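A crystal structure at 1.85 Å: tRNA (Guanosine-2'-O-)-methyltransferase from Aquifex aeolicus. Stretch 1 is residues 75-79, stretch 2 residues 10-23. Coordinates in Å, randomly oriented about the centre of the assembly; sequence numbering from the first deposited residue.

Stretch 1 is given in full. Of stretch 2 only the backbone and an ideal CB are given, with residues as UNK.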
# COMPACT_ATOMS: atom_id res chain seq x y z
N HIS A 75 -3.63 7.36 9.11
CA HIS A 75 -2.32 6.78 9.39
C HIS A 75 -2.39 5.85 10.60
O HIS A 75 -1.45 5.10 10.88
CB HIS A 75 -1.30 7.89 9.68
CG HIS A 75 -1.61 8.68 10.91
ND1 HIS A 75 -2.73 9.46 11.04
CD2 HIS A 75 -0.95 8.78 12.09
CE1 HIS A 75 -2.75 10.01 12.24
NE2 HIS A 75 -1.68 9.62 12.90
N LYS A 76 -3.51 5.89 11.31
CA LYS A 76 -3.69 5.08 12.50
C LYS A 76 -4.17 3.65 12.25
O LYS A 76 -3.89 2.76 13.05
CB LYS A 76 -4.64 5.78 13.46
CG LYS A 76 -4.14 7.13 13.93
CD LYS A 76 -5.15 7.82 14.84
CE LYS A 76 -4.62 9.15 15.33
NZ LYS A 76 -3.34 8.99 16.07
N TRP A 77 -4.89 3.42 11.14
CA TRP A 77 -5.39 2.08 10.88
C TRP A 77 -4.71 1.30 9.76
O TRP A 77 -5.27 0.37 9.20
CB TRP A 77 -6.91 2.13 10.66
CG TRP A 77 -7.67 2.55 11.91
CD1 TRP A 77 -7.13 2.89 13.12
CD2 TRP A 77 -9.09 2.71 12.05
NE1 TRP A 77 -8.12 3.25 14.00
CE2 TRP A 77 -9.33 3.15 13.37
CE3 TRP A 77 -10.18 2.52 11.19
CZ2 TRP A 77 -10.62 3.40 13.85
CZ3 TRP A 77 -11.46 2.78 11.67
CH2 TRP A 77 -11.67 3.22 12.99
N VAL A 78 -3.47 1.69 9.45
CA VAL A 78 -2.65 1.02 8.46
C VAL A 78 -1.30 0.84 9.15
O VAL A 78 -0.82 1.77 9.78
CB VAL A 78 -2.45 1.87 7.18
CG1 VAL A 78 -1.42 1.21 6.27
CG2 VAL A 78 -3.77 2.03 6.43
N PHE A 79 -0.72 -0.36 9.06
CA PHE A 79 0.59 -0.59 9.67
C PHE A 79 1.64 -0.03 8.72
O PHE A 79 1.74 -0.48 7.57
CB PHE A 79 0.87 -2.09 9.88
CG PHE A 79 0.14 -2.69 11.04
CD1 PHE A 79 -1.06 -3.38 10.84
CD2 PHE A 79 0.65 -2.60 12.32
CE1 PHE A 79 -1.73 -3.96 11.92
CE2 PHE A 79 -0.01 -3.17 13.40
CZ PHE A 79 -1.21 -3.85 13.20
N UNK A 10 -17.45 3.24 20.02
CA UNK A 10 -17.87 3.48 18.65
C UNK A 10 -16.71 3.38 17.67
O UNK A 10 -16.83 2.76 16.61
CB UNK A 10 -18.53 4.86 18.54
N UNK A 11 -15.58 3.98 18.03
CA UNK A 11 -14.40 3.95 17.17
C UNK A 11 -13.90 2.52 17.01
O UNK A 11 -13.53 2.10 15.92
CB UNK A 11 -13.29 4.84 17.74
N UNK A 12 -13.90 1.77 18.11
CA UNK A 12 -13.46 0.38 18.09
C UNK A 12 -14.43 -0.45 17.25
O UNK A 12 -14.02 -1.38 16.55
CB UNK A 12 -13.36 -0.18 19.51
N UNK A 13 -15.71 -0.11 17.34
CA UNK A 13 -16.75 -0.80 16.59
C UNK A 13 -16.46 -0.56 15.11
O UNK A 13 -16.50 -1.48 14.29
CB UNK A 13 -18.15 -0.32 16.98
N UNK A 14 -16.16 0.69 14.78
CA UNK A 14 -15.87 1.07 13.41
C UNK A 14 -14.56 0.43 12.95
O UNK A 14 -14.44 0.03 11.80
CB UNK A 14 -15.80 2.59 13.28
N UNK A 15 -13.60 0.34 13.86
CA UNK A 15 -12.31 -0.25 13.56
C UNK A 15 -12.52 -1.71 13.18
O UNK A 15 -11.91 -2.23 12.25
CB UNK A 15 -11.35 -0.12 14.75
N UNK A 16 -13.41 -2.37 13.91
CA UNK A 16 -13.71 -3.77 13.65
C UNK A 16 -14.28 -3.96 12.24
O UNK A 16 -13.87 -4.85 11.51
CB UNK A 16 -14.69 -4.30 14.70
N UNK A 17 -15.23 -3.11 11.87
CA UNK A 17 -15.84 -3.18 10.55
C UNK A 17 -14.76 -2.98 9.48
O UNK A 17 -14.75 -3.65 8.45
CB UNK A 17 -16.95 -2.14 10.41
N UNK A 18 -13.85 -2.05 9.75
CA UNK A 18 -12.76 -1.78 8.82
C UNK A 18 -11.85 -2.99 8.73
O UNK A 18 -11.47 -3.41 7.63
CB UNK A 18 -11.97 -0.54 9.25
N UNK A 19 -11.49 -3.57 9.87
CA UNK A 19 -10.62 -4.74 9.86
C UNK A 19 -11.26 -5.92 9.13
O UNK A 19 -10.57 -6.74 8.52
CB UNK A 19 -10.27 -5.14 11.29
N UNK A 20 -12.59 -6.01 9.17
CA UNK A 20 -13.28 -7.11 8.50
C UNK A 20 -13.24 -6.99 6.98
O UNK A 20 -13.57 -7.95 6.27
CB UNK A 20 -14.73 -7.17 8.97
N UNK A 21 -12.82 -5.84 6.47
CA UNK A 21 -12.73 -5.63 5.03
C UNK A 21 -11.28 -5.51 4.57
O UNK A 21 -11.00 -5.46 3.37
CB UNK A 21 -13.51 -4.38 4.63
N UNK A 22 -10.35 -5.45 5.52
CA UNK A 22 -8.94 -5.33 5.18
C UNK A 22 -8.43 -6.50 4.33
O UNK A 22 -8.79 -7.66 4.56
CB UNK A 22 -8.11 -5.23 6.46
N UNK A 23 -7.60 -6.18 3.34
CA UNK A 23 -7.01 -7.17 2.45
C UNK A 23 -5.59 -7.44 2.96
O UNK A 23 -4.64 -6.77 2.55
CB UNK A 23 -7.01 -6.69 1.00

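Phi/psi values near -64/-42 make 10-19 helical, and the feature of stretch 1 nearest this helix is the indole of W77, whose CA lies 7.8 Å from the CA of position 15. Every ideal CB within 5.5 Å of stretch 1 is nearest to an atom of that ring.

Position 10 has nothing of stretch 1 within 5.5 Å of its ideal CB, so a long polar chain suits it as well as any; it is K10.

At position 11 CA-to-CB points sideways, with the ideal CB 4.9 Å from W77 CZ2. A short side chain would leave the indole's NE1 side uncovered; a long one, aliphatic, amide or cationic, could run along it, and an acceptor could be considered for NE1. The residue is R11, extended with chi1 to chi3 all t. Its NH1 comes 3.3 Å from W77 NE1, near the ring plane, but both atoms are donors and no hydrogen bond forms. Instead W77 CZ2 lies over one face of the guanidinium, and R11 NH2 packs 3.6 Å from K76 CD, against the aliphatic part of that lysine.

Positions 12 and 13 direct CA-to-CB away from stretch 1, which therefore constrains neither; they are L12 and K13.

Position 14 is sideways, its ideal CB 4.2 Å from W77 CH2. The first carbon can touch the ring's end, and beyond it many side chains could turn outward. R14 does this: its CB sits 4.2 Å from W77 CH2, while the end of the chain leads away.

Position 15 has the closest ideal CB, 3.7 Å from W77 CZ2. An aliphatic residue, such as leucine, isoleucine or methionine, would suit the indole face. It is L15, with CG 3.6 Å from W77 CE2 and 3.8 Å from the centroid of the six-membered ring, 20° off the normal: a CH-pi contact over the face.

Positions 16 and 17 have no partner in stretch 1, and polar residues are acceptable. R16 and E17 occupy them; R16 NE makes a long, charge-only salt bridge to OE1 of position 20, at 3.6 Å.

Position 18 points toward stretch 1, its ideal CB 4.0 Å from W77 CE3. A compact apolar group fits: alanine, valine or perhaps isoleucine. V18, chi1 t, places CG2 3.6 Å from W77 CZ3, at the ring edge.

Positions 19, 20 and 21 offer no contact within 4.5 Å, leaving their identities open on this evidence; they are L19, E20 and K21.

Position 22, at -60/139, has left helical geometry. CA-to-CB points toward stretch 1, but its ideal CB has nothing within 5.5 Å, so only a long side chain could reach the carbonyl of W77. A donor such as lysine or arginine is favoured. R22 supplies it: NH2 donates to W77 O at 2.9 Å and 171°, with the oxygen near the guanidinium plane.

Position 23 is out of reach and unconstrained; it is Q23.

Stretch 2, residues 10-23: KRLKRLREVLEKRQ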
# COMPACT_ATOMS: atom_id res chain seq x y z
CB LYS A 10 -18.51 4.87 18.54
CG LYS A 10 -19.64 5.11 19.53
CD LYS A 10 -20.74 4.08 19.40
CE LYS A 10 -21.85 4.32 20.40
NZ LYS A 10 -22.50 5.65 20.20
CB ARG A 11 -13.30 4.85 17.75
CG ARG A 11 -12.23 5.26 16.74
CD ARG A 11 -11.50 6.52 17.20
NE ARG A 11 -10.59 7.06 16.19
CZ ARG A 11 -9.45 6.47 15.82
NH1 ARG A 11 -9.08 5.33 16.38
NH2 ARG A 11 -8.69 7.04 14.90
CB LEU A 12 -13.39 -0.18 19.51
CG LEU A 12 -11.99 -0.29 20.14
CD1 LEU A 12 -11.17 0.96 19.85
CD2 LEU A 12 -12.14 -0.51 21.64
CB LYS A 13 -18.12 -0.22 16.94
CG LYS A 13 -19.30 -0.95 16.33
CD LYS A 13 -19.78 -2.10 17.21
CE LYS A 13 -20.31 -1.59 18.55
NZ LYS A 13 -20.85 -2.69 19.40
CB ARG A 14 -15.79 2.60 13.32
CG ARG A 14 -15.91 3.15 11.92
CD ARG A 14 -16.40 4.59 11.96
NE ARG A 14 -17.67 4.68 12.68
CZ ARG A 14 -18.34 5.82 12.89
NH1 ARG A 14 -17.85 6.97 12.45
NH2 ARG A 14 -19.49 5.79 13.55
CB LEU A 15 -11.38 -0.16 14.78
CG LEU A 15 -9.86 -0.15 14.58
CD1 LEU A 15 -9.19 -0.53 15.90
CD2 LEU A 15 -9.44 -1.11 13.48
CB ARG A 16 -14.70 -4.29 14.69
CG ARG A 16 -14.87 -5.79 14.64
CD ARG A 16 -15.77 -6.30 15.74
NE ARG A 16 -15.81 -7.76 15.70
CZ ARG A 16 -14.87 -8.55 16.20
NH1 ARG A 16 -13.80 -8.04 16.79
NH2 ARG A 16 -14.98 -9.86 16.08
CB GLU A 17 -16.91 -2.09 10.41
CG GLU A 17 -18.06 -2.25 11.38
CD GLU A 17 -18.95 -1.03 11.44
OE1 GLU A 17 -20.03 -1.11 12.06
OE2 GLU A 17 -18.56 0.02 10.87
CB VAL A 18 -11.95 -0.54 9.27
CG1 VAL A 18 -10.67 -0.42 8.46
CG2 VAL A 18 -12.80 0.72 9.10
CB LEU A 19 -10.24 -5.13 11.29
CG LEU A 19 -9.28 -4.16 12.00
CD1 LEU A 19 -9.04 -4.61 13.44
CD2 LEU A 19 -7.97 -4.10 11.23
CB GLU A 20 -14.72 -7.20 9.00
CG GLU A 20 -14.81 -7.77 10.42
CD GLU A 20 -16.20 -7.70 11.02
OE1 GLU A 20 -16.37 -8.23 12.14
OE2 GLU A 20 -17.10 -7.12 10.38
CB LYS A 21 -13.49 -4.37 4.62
CG LYS A 21 -14.99 -4.42 4.90
CD LYS A 21 -15.63 -3.06 4.67
CE LYS A 21 -17.12 -3.06 5.00
NZ LYS A 21 -17.69 -1.68 4.93
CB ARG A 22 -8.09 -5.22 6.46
CG ARG A 22 -8.09 -3.83 7.11
CD ARG A 22 -7.33 -2.83 6.24
NE ARG A 22 -7.07 -1.56 6.90
CZ ARG A 22 -7.62 -0.40 6.55
NH1 ARG A 22 -8.48 -0.34 5.54
NH2 ARG A 22 -7.27 0.72 7.17
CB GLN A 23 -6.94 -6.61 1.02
CG GLN A 23 -8.28 -6.15 0.48
CD GLN A 23 -9.28 -7.29 0.38
OE1 GLN A 23 -10.29 -7.32 1.09
NE2 GLN A 23 -8.99 -8.24 -0.50
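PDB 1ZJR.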